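Local coordinates for transposon Tn7 transposition protein TnsA (Escherichia coli, PDB 1T0F) that cuts the 5' DNA strands at the ends of transposon Tn7 as part of the transposase it forms with TnsB, at residues E22-G27 / D31-L36; D64-V69 / R83-L88; M114-L119 / R154-K159; F118-K123 / E128-Q133. All coordinates share one frame; numbering follows the deposited sequence.

Contact 1. Residues E22-G27 / D31-L36; sequences EGRGQG and DYIPWL
Residues 22-27 and 31-36 fold back on each other without regular strands, pinned by Gly25 N to Ile33 O (2.7 Å, N-H...O 164°) and more weakly by Ile33 N to Gln26 O at 3.5 Å. A type II turn from Gly23 to Gln26 overlaps the Schellman motif in which Gly23, at positive phi, ends helix 13-21. The Arg24 side chain, extended from CG to NE, runs at about a right angle to the side chain of Ile33, and NH1 donates to Pro34 O at 2.8 Å, nearly in line with that carbonyl. Its NE is held in a salt bridge by Glu22 OE1, which is approached from above the carboxylate plane, so two separate bonds fix the guanidinium. Nearer the backbone, Arg24 CB rests 3.7 Å from Trp35 CE3. Tyr32, with CG anti to the backbone N (chi1 179°), turns its ring edge to two carbonyls: CE1 lies 3.5 Å from Gly25 O, and CD1 is equally close to Gly27 O. The Tyr32 hydroxyl reaches Glu84 O on strand 79-87, while the indole of Trp35 packs on Arg19 and Ile20 of helix 13-21, wedging the loop between that helix and the strand.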
# COMPACT_ATOMS: atom_id res chain seq x y z
N GLU A 22 -1.13 -3.09 23.05
CA GLU A 22 0.05 -3.65 22.39
C GLU A 22 0.72 -2.60 21.51
O GLU A 22 1.63 -2.90 20.74
CB GLU A 22 -0.32 -4.89 21.57
CG GLU A 22 -1.53 -4.73 20.66
CD GLU A 22 -1.92 -6.03 19.98
OE1 GLU A 22 -2.96 -6.05 19.28
OE2 GLU A 22 -1.19 -7.04 20.13
N GLY A 23 0.25 -1.36 21.66
CA GLY A 23 0.82 -0.25 20.91
C GLY A 23 0.72 -0.28 19.40
O GLY A 23 1.64 0.16 18.72
N ARG A 24 -0.38 -0.79 18.86
CA ARG A 24 -0.53 -0.81 17.41
C ARG A 24 -0.71 0.62 16.92
O ARG A 24 -1.41 1.41 17.55
CB ARG A 24 -1.73 -1.67 16.99
CG ARG A 24 -1.46 -3.15 17.09
CD ARG A 24 -2.62 -3.97 16.57
NE ARG A 24 -2.31 -5.39 16.59
CZ ARG A 24 -1.42 -5.98 15.80
NH1 ARG A 24 -0.74 -5.26 14.92
NH2 ARG A 24 -1.19 -7.28 15.92
N GLY A 25 -0.07 0.95 15.80
CA GLY A 25 -0.17 2.30 15.27
C GLY A 25 0.98 3.17 15.76
O GLY A 25 1.20 4.26 15.25
N GLN A 26 1.71 2.68 16.76
CA GLN A 26 2.83 3.45 17.31
C GLN A 26 4.18 2.97 16.78
O GLN A 26 4.29 1.88 16.23
CB GLN A 26 2.86 3.35 18.84
CG GLN A 26 1.64 3.93 19.53
CD GLN A 26 1.70 3.73 21.03
OE1 GLN A 26 2.54 4.32 21.71
NE2 GLN A 26 0.80 2.90 21.56
N GLY A 27 5.19 3.82 16.95
CA GLY A 27 6.52 3.47 16.50
C GLY A 27 6.83 3.95 15.10
O GLY A 27 5.94 4.37 14.36
N ASP A 31 10.20 -0.37 14.27
CA ASP A 31 9.40 -0.46 15.50
C ASP A 31 7.89 -0.30 15.30
O ASP A 31 7.11 -0.53 16.23
CB ASP A 31 9.86 0.59 16.51
CG ASP A 31 11.34 0.49 16.82
OD1 ASP A 31 11.79 -0.60 17.24
OD2 ASP A 31 12.05 1.50 16.63
N TYR A 32 7.48 0.10 14.11
CA TYR A 32 6.06 0.30 13.83
C TYR A 32 5.28 -1.00 13.76
O TYR A 32 5.79 -2.01 13.26
CB TYR A 32 5.88 1.06 12.51
CG TYR A 32 4.44 1.30 12.13
CD1 TYR A 32 3.66 2.24 12.80
CD2 TYR A 32 3.84 0.57 11.09
CE1 TYR A 32 2.32 2.46 12.45
CE2 TYR A 32 2.51 0.79 10.73
CZ TYR A 32 1.76 1.73 11.41
OH TYR A 32 0.45 1.97 11.04
N ILE A 33 4.05 -0.97 14.25
CA ILE A 33 3.15 -2.12 14.20
C ILE A 33 1.85 -1.58 13.60
O ILE A 33 1.27 -0.65 14.14
CB ILE A 33 2.86 -2.70 15.60
CG1 ILE A 33 4.16 -3.17 16.26
CG2 ILE A 33 1.90 -3.87 15.48
CD1 ILE A 33 3.96 -3.82 17.62
N PRO A 34 1.39 -2.14 12.47
CA PRO A 34 0.15 -1.65 11.84
C PRO A 34 -1.09 -1.93 12.68
O PRO A 34 -1.14 -2.90 13.43
CB PRO A 34 0.13 -2.40 10.52
CG PRO A 34 0.77 -3.71 10.87
CD PRO A 34 1.94 -3.29 11.73
N TRP A 35 -2.10 -1.07 12.55
CA TRP A 35 -3.34 -1.25 13.30
C TRP A 35 -4.06 -2.51 12.81
O TRP A 35 -4.54 -3.31 13.61
CB TRP A 35 -4.24 -0.02 13.15
CG TRP A 35 -5.58 -0.17 13.82
CD1 TRP A 35 -6.79 -0.37 13.21
CD2 TRP A 35 -5.84 -0.16 15.23
NE1 TRP A 35 -7.78 -0.49 14.15
CE2 TRP A 35 -7.23 -0.36 15.40
CE3 TRP A 35 -5.03 -0.01 16.36
CZ2 TRP A 35 -7.83 -0.41 16.67
CZ3 TRP A 35 -5.63 -0.05 17.63
CH2 TRP A 35 -7.02 -0.25 17.76
N LEU A 36 -4.11 -2.69 11.49
CA LEU A 36 -4.74 -3.86 10.89
C LEU A 36 -3.68 -4.81 10.35
O LEU A 36 -2.63 -4.38 9.89
CB LEU A 36 -5.65 -3.44 9.73
CG LEU A 36 -6.75 -2.40 9.96
CD1 LEU A 36 -7.42 -2.09 8.63
CD2 LEU A 36 -7.76 -2.93 10.98

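Contact 2. Residues D64-V69 / R83-L88; sequences DLELAV and REQFPL
In the active site of this PD-(D/E)XK-type nuclease, helix 64-75 faces strand 79-87 through the catalytic Glu66 and through Gln85. Glu66 leaves the helix with its chain extended beyond CG and meets Gln85 coming from the opposite direction. Gln85 sits at a corner of the strand, with positive phi, and its side chain folds at chi2 (-55°) to bring the amide up to the carboxylate. Gln85 NE2 donates to Glu66 OE1 at 2.8 Å (N-H...O 157°). The acceptor lies in the plane of the amide, whereas the donor stands above the carboxylate plane, the two groups being turned 39° apart. Each end has a second hold: Glu66 OE1 also takes the backbone N-H of Leu62, and Gln85 NE2 also donates to His60 O. The Glu66 side chain ends about 4 Å from the bound magnesium ion at nearest atoms, near it but not among its ligands. With an alanine here, the N-H groups of Gln85 and Leu62 would probably lose their shared acceptor, leaving the amide held mainly through His60. One water closes the arrangement into a ring, donating to Glu66 OE2 at 2.7 Å and to Gln85 OE1 at 2.8 Å.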
# COMPACT_ATOMS: atom_id res chain seq x y z
N ASP A 64 -4.84 -6.32 -3.45
CA ASP A 64 -3.87 -6.25 -4.54
C ASP A 64 -3.57 -4.78 -4.83
O ASP A 64 -2.47 -4.44 -5.26
CB ASP A 64 -4.41 -6.92 -5.81
CG ASP A 64 -4.54 -8.43 -5.68
OD1 ASP A 64 -4.02 -9.00 -4.70
OD2 ASP A 64 -5.14 -9.05 -6.58
N LEU A 65 -4.56 -3.92 -4.61
CA LEU A 65 -4.37 -2.50 -4.85
C LEU A 65 -3.37 -1.91 -3.86
O LEU A 65 -2.53 -1.08 -4.22
CB LEU A 65 -5.70 -1.75 -4.76
CG LEU A 65 -5.64 -0.27 -5.12
CD1 LEU A 65 -4.77 -0.05 -6.34
CD2 LEU A 65 -7.07 0.25 -5.35
N GLU A 66 -3.46 -2.34 -2.60
CA GLU A 66 -2.53 -1.87 -1.58
C GLU A 66 -1.13 -2.38 -1.91
O GLU A 66 -0.14 -1.69 -1.69
CB GLU A 66 -2.96 -2.36 -0.19
CG GLU A 66 -4.02 -1.47 0.46
CD GLU A 66 -4.52 -2.03 1.79
OE1 GLU A 66 -3.71 -2.64 2.52
OE2 GLU A 66 -5.71 -1.83 2.11
N LEU A 67 -1.06 -3.60 -2.43
CA LEU A 67 0.22 -4.18 -2.83
C LEU A 67 0.85 -3.30 -3.92
O LEU A 67 2.04 -2.99 -3.88
CB LEU A 67 0.03 -5.60 -3.38
CG LEU A 67 1.26 -6.27 -4.02
CD1 LEU A 67 2.35 -6.47 -2.97
CD2 LEU A 67 0.84 -7.61 -4.62
N ALA A 68 0.04 -2.90 -4.90
CA ALA A 68 0.55 -2.06 -5.99
C ALA A 68 1.11 -0.73 -5.48
O ALA A 68 2.16 -0.27 -5.92
CB ALA A 68 -0.55 -1.82 -7.02
N VAL A 69 0.40 -0.11 -4.54
CA VAL A 69 0.85 1.16 -3.98
C VAL A 69 2.12 0.95 -3.16
O VAL A 69 3.05 1.75 -3.24
CB VAL A 69 -0.25 1.81 -3.09
CG1 VAL A 69 0.28 3.08 -2.45
CG2 VAL A 69 -1.49 2.12 -3.93
N ARG A 83 4.31 3.50 6.76
CA ARG A 83 3.51 2.99 7.87
C ARG A 83 2.10 2.67 7.38
O ARG A 83 1.26 3.56 7.24
CB ARG A 83 3.49 4.02 9.01
CG ARG A 83 4.79 4.03 9.84
CD ARG A 83 4.81 5.12 10.91
NE ARG A 83 4.98 6.47 10.36
CZ ARG A 83 4.76 7.60 11.05
NH1 ARG A 83 4.36 7.54 12.31
NH2 ARG A 83 4.97 8.78 10.48
N GLU A 84 1.86 1.39 7.11
CA GLU A 84 0.57 0.93 6.59
C GLU A 84 -0.48 0.75 7.68
O GLU A 84 -0.15 0.54 8.85
CB GLU A 84 0.74 -0.39 5.83
CG GLU A 84 0.92 -1.65 6.69
CD GLU A 84 2.37 -1.91 7.12
OE1 GLU A 84 3.20 -0.98 7.08
OE2 GLU A 84 2.66 -3.05 7.53
N GLN A 85 -1.75 0.84 7.28
CA GLN A 85 -2.88 0.68 8.20
C GLN A 85 -2.66 1.57 9.42
O GLN A 85 -2.67 1.09 10.57
CB GLN A 85 -3.01 -0.79 8.63
CG GLN A 85 -2.68 -1.85 7.57
CD GLN A 85 -3.46 -1.72 6.27
OE1 GLN A 85 -4.57 -1.17 6.24
NE2 GLN A 85 -2.89 -2.26 5.19
N PHE A 86 -2.46 2.86 9.18
CA PHE A 86 -2.21 3.82 10.25
C PHE A 86 -3.53 4.29 10.88
O PHE A 86 -4.38 4.89 10.21
CB PHE A 86 -1.45 5.03 9.69
CG PHE A 86 -0.95 5.96 10.75
CD1 PHE A 86 0.18 5.65 11.49
CD2 PHE A 86 -1.63 7.14 11.02
CE1 PHE A 86 0.63 6.51 12.50
CE2 PHE A 86 -1.19 8.00 12.03
CZ PHE A 86 -0.06 7.68 12.77
N PRO A 87 -3.71 4.02 12.18
CA PRO A 87 -4.93 4.40 12.91
C PRO A 87 -5.08 5.89 13.18
O PRO A 87 -4.10 6.57 13.49
CB PRO A 87 -4.81 3.58 14.20
CG PRO A 87 -3.32 3.68 14.47
CD PRO A 87 -2.72 3.41 13.10
N LEU A 88 -6.31 6.39 13.07
CA LEU A 88 -6.60 7.79 13.31
C LEU A 88 -7.18 7.88 14.72
O LEU A 88 -8.08 7.11 15.07
CB LEU A 88 -7.63 8.30 12.29
CG LEU A 88 -7.43 7.89 10.82
CD1 LEU A 88 -8.41 8.65 9.94
CD2 LEU A 88 -6.00 8.18 10.39
O HOH W 1 -6.71 -1.98 4.66

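Contact 3. Residues M114-L119 / R154-K159. With MG (magnesium ion), chain E.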
# COMPACT_ATOMS: atom_id res chain seq x y z
N MET A 114 -10.78 4.20 12.79
CA MET A 114 -10.54 4.41 11.36
C MET A 114 -9.04 4.30 11.09
O MET A 114 -8.22 4.52 12.00
CB MET A 114 -11.04 5.79 10.94
CG MET A 114 -12.54 5.96 11.09
SD MET A 114 -13.12 7.55 10.52
CE MET A 114 -13.03 7.30 8.72
N SER A 115 -8.67 3.96 9.86
CA SER A 115 -7.25 3.86 9.51
C SER A 115 -7.00 4.34 8.09
O SER A 115 -7.88 4.26 7.23
CB SER A 115 -6.76 2.41 9.68
OG SER A 115 -7.40 1.51 8.80
N THR A 116 -5.80 4.87 7.86
CA THR A 116 -5.40 5.35 6.55
C THR A 116 -4.43 4.30 6.04
O THR A 116 -3.52 3.88 6.75
CB THR A 116 -4.72 6.73 6.67
OG1 THR A 116 -5.71 7.71 7.00
CG2 THR A 116 -4.06 7.14 5.35
N ASP A 117 -4.63 3.86 4.80
CA ASP A 117 -3.81 2.79 4.27
C ASP A 117 -2.30 2.96 4.35
O ASP A 117 -1.61 1.99 4.65
CB ASP A 117 -4.25 2.47 2.84
CG ASP A 117 -5.72 2.05 2.79
OD1 ASP A 117 -6.20 1.48 3.79
OD2 ASP A 117 -6.39 2.29 1.77
N PHE A 118 -1.80 4.17 4.10
CA PHE A 118 -0.36 4.42 4.17
C PHE A 118 -0.03 5.83 4.65
O PHE A 118 -0.61 6.80 4.18
CB PHE A 118 0.32 4.27 2.80
CG PHE A 118 0.19 2.91 2.18
CD1 PHE A 118 1.05 1.88 2.51
CD2 PHE A 118 -0.79 2.69 1.20
CE1 PHE A 118 0.96 0.63 1.89
CE2 PHE A 118 -0.89 1.45 0.57
CZ PHE A 118 -0.02 0.41 0.91
N LEU A 119 0.90 5.93 5.59
CA LEU A 119 1.38 7.23 6.06
C LEU A 119 2.84 7.13 5.63
O LEU A 119 3.57 6.25 6.08
CB LEU A 119 1.27 7.38 7.58
CG LEU A 119 1.92 8.67 8.09
CD1 LEU A 119 1.25 9.89 7.46
CD2 LEU A 119 1.81 8.74 9.61
N ARG A 154 -10.81 15.31 6.42
CA ARG A 154 -10.80 16.34 7.45
C ARG A 154 -9.75 16.08 8.52
O ARG A 154 -9.11 17.01 9.01
CB ARG A 154 -12.19 16.46 8.10
CG ARG A 154 -13.24 16.97 7.15
CD ARG A 154 -14.57 17.19 7.86
NE ARG A 154 -15.58 17.72 6.95
CZ ARG A 154 -16.37 18.76 7.23
NH1 ARG A 154 -16.27 19.38 8.40
NH2 ARG A 154 -17.25 19.18 6.33
N TYR A 155 -9.58 14.81 8.87
CA TYR A 155 -8.60 14.42 9.88
C TYR A 155 -7.21 14.91 9.49
O TYR A 155 -6.54 15.61 10.25
CB TYR A 155 -8.57 12.90 10.03
CG TYR A 155 -7.62 12.40 11.10
CD1 TYR A 155 -8.03 12.32 12.43
CD2 TYR A 155 -6.31 12.02 10.79
CE1 TYR A 155 -7.17 11.87 13.43
CE2 TYR A 155 -5.44 11.57 11.78
CZ TYR A 155 -5.88 11.50 13.10
OH TYR A 155 -5.05 11.03 14.09
N TRP A 156 -6.76 14.51 8.31
CA TRP A 156 -5.43 14.92 7.87
C TRP A 156 -5.33 16.41 7.58
O TRP A 156 -4.27 17.02 7.77
CB TRP A 156 -5.02 14.08 6.66
CG TRP A 156 -4.81 12.66 7.04
CD1 TRP A 156 -5.58 11.59 6.70
CD2 TRP A 156 -3.77 12.15 7.90
NE1 TRP A 156 -5.10 10.45 7.29
CE2 TRP A 156 -3.99 10.76 8.03
CE3 TRP A 156 -2.69 12.74 8.56
CZ2 TRP A 156 -3.16 9.95 8.80
CZ3 TRP A 156 -1.87 11.93 9.33
CH2 TRP A 156 -2.11 10.55 9.45
N GLN A 157 -6.43 17.03 7.13
CA GLN A 157 -6.39 18.46 6.89
C GLN A 157 -6.11 19.16 8.21
O GLN A 157 -5.35 20.13 8.28
CB GLN A 157 -7.72 18.96 6.32
CG GLN A 157 -7.83 20.47 6.34
CD GLN A 157 -9.15 20.97 5.78
OE1 GLN A 157 -9.37 20.95 4.57
NE2 GLN A 157 -10.03 21.42 6.67
N GLN A 158 -6.72 18.65 9.27
CA GLN A 158 -6.55 19.17 10.62
C GLN A 158 -5.08 19.06 11.04
O GLN A 158 -4.54 19.96 11.68
CB GLN A 158 -7.43 18.36 11.58
CG GLN A 158 -7.73 19.00 12.91
CD GLN A 158 -8.72 18.18 13.72
OE1 GLN A 158 -8.35 17.22 14.40
NE2 GLN A 158 -10.00 18.54 13.62
N LYS A 159 -4.44 17.95 10.67
CA LYS A 159 -3.04 17.70 10.99
C LYS A 159 -2.08 18.41 10.03
O LYS A 159 -0.86 18.37 10.22
CB LYS A 159 -2.75 16.19 10.94
CG LYS A 159 -3.55 15.34 11.91
CD LYS A 159 -3.15 15.61 13.34
CE LYS A 159 -3.87 14.66 14.29
NZ LYS A 159 -5.35 14.78 14.21
MG MG E . -8.61 1.43 1.53
O HOH W 2 -7.91 -0.99 1.09
O HOH W 3 -10.87 0.52 1.48
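The indole of Trp156 presents its edge to Thr116: OG1 lies in the ring plane and accepts the bond from NE1 at 2.8 Å, N-H...O 164°. Over the centre of one indole face stands Tyr155 CD2, 3.8 Å above the plane, and the ring of Trp163 also meets the indole, nearly parallel to it. The neighbouring Tyr155 ring has Lys159 NZ above one face, displaced toward the rim. Thr116 holds OG1 anti to its carbonyl carbon (chi1 -71°), and this hydroxyl is bonded to Glu152 OE2 as well. Farther along the strand, Leu119 CD1 approaches Trp156 CH2 at 4.0 Å, obliquely to the ring. Between the two segments the joint is thus one polar bond and one apolar touch. A phenylalanine in place of Trp156 has no N-H for Thr116 OG1, and the threonine side chain would probably be less firmly fixed beside Glu152. Next to Thr116, Asp117 and Phe118 form a classic beta bulge opposite Ile132. Asp117, a catalytic residue, binds magnesium through OD2 at 2.4 Å, with Gln133, Val134 O and two waters completing the observed ligands. Since Glu152 OE2 also accepts from Gln133 NE2, the chain Trp156-Thr116-Glu152 is consistent with a second shell that orients a metal ligand from the helix side.

Contact 4. Residues F118-K123 / E128-Q133. With MG (magnesium ion), chain E.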
# COMPACT_ATOMS: atom_id res chain seq x y z
N PHE A 118 -1.80 4.17 4.10
CA PHE A 118 -0.36 4.42 4.17
C PHE A 118 -0.03 5.83 4.65
O PHE A 118 -0.61 6.80 4.18
CB PHE A 118 0.32 4.27 2.80
CG PHE A 118 0.19 2.91 2.18
CD1 PHE A 118 1.05 1.88 2.51
CD2 PHE A 118 -0.79 2.69 1.20
CE1 PHE A 118 0.96 0.63 1.89
CE2 PHE A 118 -0.89 1.45 0.57
CZ PHE A 118 -0.02 0.41 0.91
N LEU A 119 0.90 5.93 5.59
CA LEU A 119 1.38 7.23 6.06
C LEU A 119 2.84 7.13 5.63
O LEU A 119 3.57 6.25 6.08
CB LEU A 119 1.27 7.38 7.58
CG LEU A 119 1.92 8.67 8.09
CD1 LEU A 119 1.25 9.89 7.46
CD2 LEU A 119 1.81 8.74 9.61
N VAL A 120 3.27 8.05 4.77
CA VAL A 120 4.61 7.98 4.21
C VAL A 120 5.50 9.14 4.61
O VAL A 120 5.05 10.29 4.63
CB VAL A 120 4.52 7.93 2.65
CG1 VAL A 120 5.91 7.71 2.02
CG2 VAL A 120 3.56 6.82 2.22
N ASP A 121 6.75 8.82 4.93
CA ASP A 121 7.75 9.82 5.30
C ASP A 121 8.84 9.79 4.22
O ASP A 121 9.30 8.72 3.84
CB ASP A 121 8.37 9.50 6.66
CG ASP A 121 7.42 9.75 7.81
OD1 ASP A 121 7.07 10.92 8.05
OD2 ASP A 121 7.02 8.77 8.48
N CYS A 122 9.26 10.95 3.74
CA CYS A 122 10.30 11.02 2.72
C CYS A 122 11.49 11.84 3.22
O CYS A 122 11.32 12.73 4.05
CB CYS A 122 9.74 11.65 1.43
SG CYS A 122 8.36 10.73 0.69
N LYS A 123 12.67 11.52 2.72
CA LYS A 123 13.90 12.20 3.13
C LYS A 123 14.00 13.61 2.59
O LYS A 123 14.53 14.51 3.24
CB LYS A 123 15.13 11.40 2.68
CG LYS A 123 15.27 10.06 3.37
CD LYS A 123 16.48 9.30 2.88
CE LYS A 123 16.37 8.96 1.40
NZ LYS A 123 17.50 8.10 0.95
N GLU A 128 7.42 15.86 2.40
CA GLU A 128 8.19 15.22 3.46
C GLU A 128 7.33 14.16 4.16
O GLU A 128 7.84 13.20 4.75
CB GLU A 128 8.69 16.26 4.46
CG GLU A 128 7.63 16.86 5.38
CD GLU A 128 8.14 18.07 6.15
OE1 GLU A 128 9.34 18.08 6.52
OE2 GLU A 128 7.35 19.01 6.40
N GLN A 129 6.02 14.35 4.09
CA GLN A 129 5.09 13.40 4.69
C GLN A 129 3.75 13.52 3.98
O GLN A 129 3.30 14.63 3.69
CB GLN A 129 4.92 13.69 6.18
CG GLN A 129 4.39 12.51 6.99
CD GLN A 129 4.43 12.77 8.48
OE1 GLN A 129 4.57 11.85 9.29
NE2 GLN A 129 4.31 14.04 8.87
N PHE A 130 3.13 12.39 3.68
CA PHE A 130 1.82 12.43 3.05
C PHE A 130 1.10 11.15 3.38
O PHE A 130 1.72 10.15 3.71
CB PHE A 130 1.92 12.65 1.53
CG PHE A 130 2.63 11.56 0.78
CD1 PHE A 130 1.96 10.39 0.41
CD2 PHE A 130 3.97 11.71 0.40
CE1 PHE A 130 2.60 9.39 -0.31
CE2 PHE A 130 4.62 10.72 -0.33
CZ PHE A 130 3.93 9.56 -0.69
N ALA A 131 -0.23 11.20 3.31
CA ALA A 131 -1.04 10.03 3.61
C ALA A 131 -1.82 9.60 2.38
O ALA A 131 -2.17 10.43 1.54
CB ALA A 131 -2.00 10.34 4.78
N ILE A 132 -2.09 8.30 2.29
CA ILE A 132 -2.83 7.76 1.16
C ILE A 132 -3.92 6.77 1.58
O ILE A 132 -3.69 5.91 2.43
CB ILE A 132 -1.89 6.98 0.19
CG1 ILE A 132 -0.91 7.94 -0.50
CG2 ILE A 132 -2.72 6.23 -0.86
CD1 ILE A 132 -0.06 7.26 -1.56
N GLN A 133 -5.10 6.92 0.99
CA GLN A 133 -6.19 5.98 1.21
C GLN A 133 -6.37 5.35 -0.18
O GLN A 133 -6.46 6.06 -1.19
CB GLN A 133 -7.49 6.66 1.65
CG GLN A 133 -8.68 5.69 1.73
CD GLN A 133 -8.54 4.63 2.81
OE1 GLN A 133 -9.12 3.54 2.71
NE2 GLN A 133 -7.80 4.94 3.86
MG MG E . -8.61 1.43 1.53
O HOH W 4 8.60 13.01 7.39
O HOH W 2 -7.91 -0.99 1.09
O HOH W 3 -10.87 0.52 1.48
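Phe118 to Cys122 pair with Glu128 to Ile132 as an antiparallel hairpin, the strand axes at 156°, through five backbone hydrogen bonds, among them Val120 N to Phe130 O at 2.8 Å. On the face carrying Phe118, Val120, Phe130 and Ile132, the Phe130 side chain takes the crowded position, CG between the backbone N and the carbonyl carbon (chi1 63°). That swings the ring toward the partner strand and beneath Val120, whose CB makes a CH-pi contact 3.9 Å from the ring centroid. Val120 CG1 and CG2 straddle the rim, CG2 touching Phe130 CE1 at 3.7 Å, and Cys122 SG comes in obliquely, 3.9 Å from Phe130 CE2. Leu73 of helix 64-75 packs on Phe118, Val120 and Phe130, and side chains of another protein's chain reach Cys122 and Phe130. On the other face Leu119 CD1 meets Ala131 CB and the CG of Gln129. Asp121 and Gln129 lie side by side, pointing the same way; as modelled, Asp121 OD1 and Gln129 OE1, two acceptors, come close without a bond, which makes the amide's orientation doubtful. The firm partners of Asp121 are Arg83, salt-bridged to OD2, and a water that donates to OD1 and to Glu128 O. Past Ile132, Gln133 bends at chi2 (66°) and delivers OE1 to magnesium at 2.5 Å. With its amide N-H turned to Glu152, the carbonyl oxygen is the end left for the metal, and the nearby carboxylate may make it a slightly stronger ligand.

Contacts 2, 3 and 4 converge on the magnesium site through neighbouring strands of one sheet, their centres 10 to 12 Å apart. Contacts 3 and 4 share Phe118 and Leu119 and supply adjacent ligands, Asp117 OD2 and Gln133 OE1, 3.1 Å from each other. Contact 2 joins both: Gln85 N lies 2.9 Å from Asp117 O, Arg83 O lies 2.9 Å from Leu119 N, and Glu66 O touches Phe118 CZ. Contact 1 meets the outer strand, 79-87, with Trp35 N 3.0 Å from Gln85 O; it lies farther from the metal, the Trp35 side chain being about 12 Å away at nearest atoms.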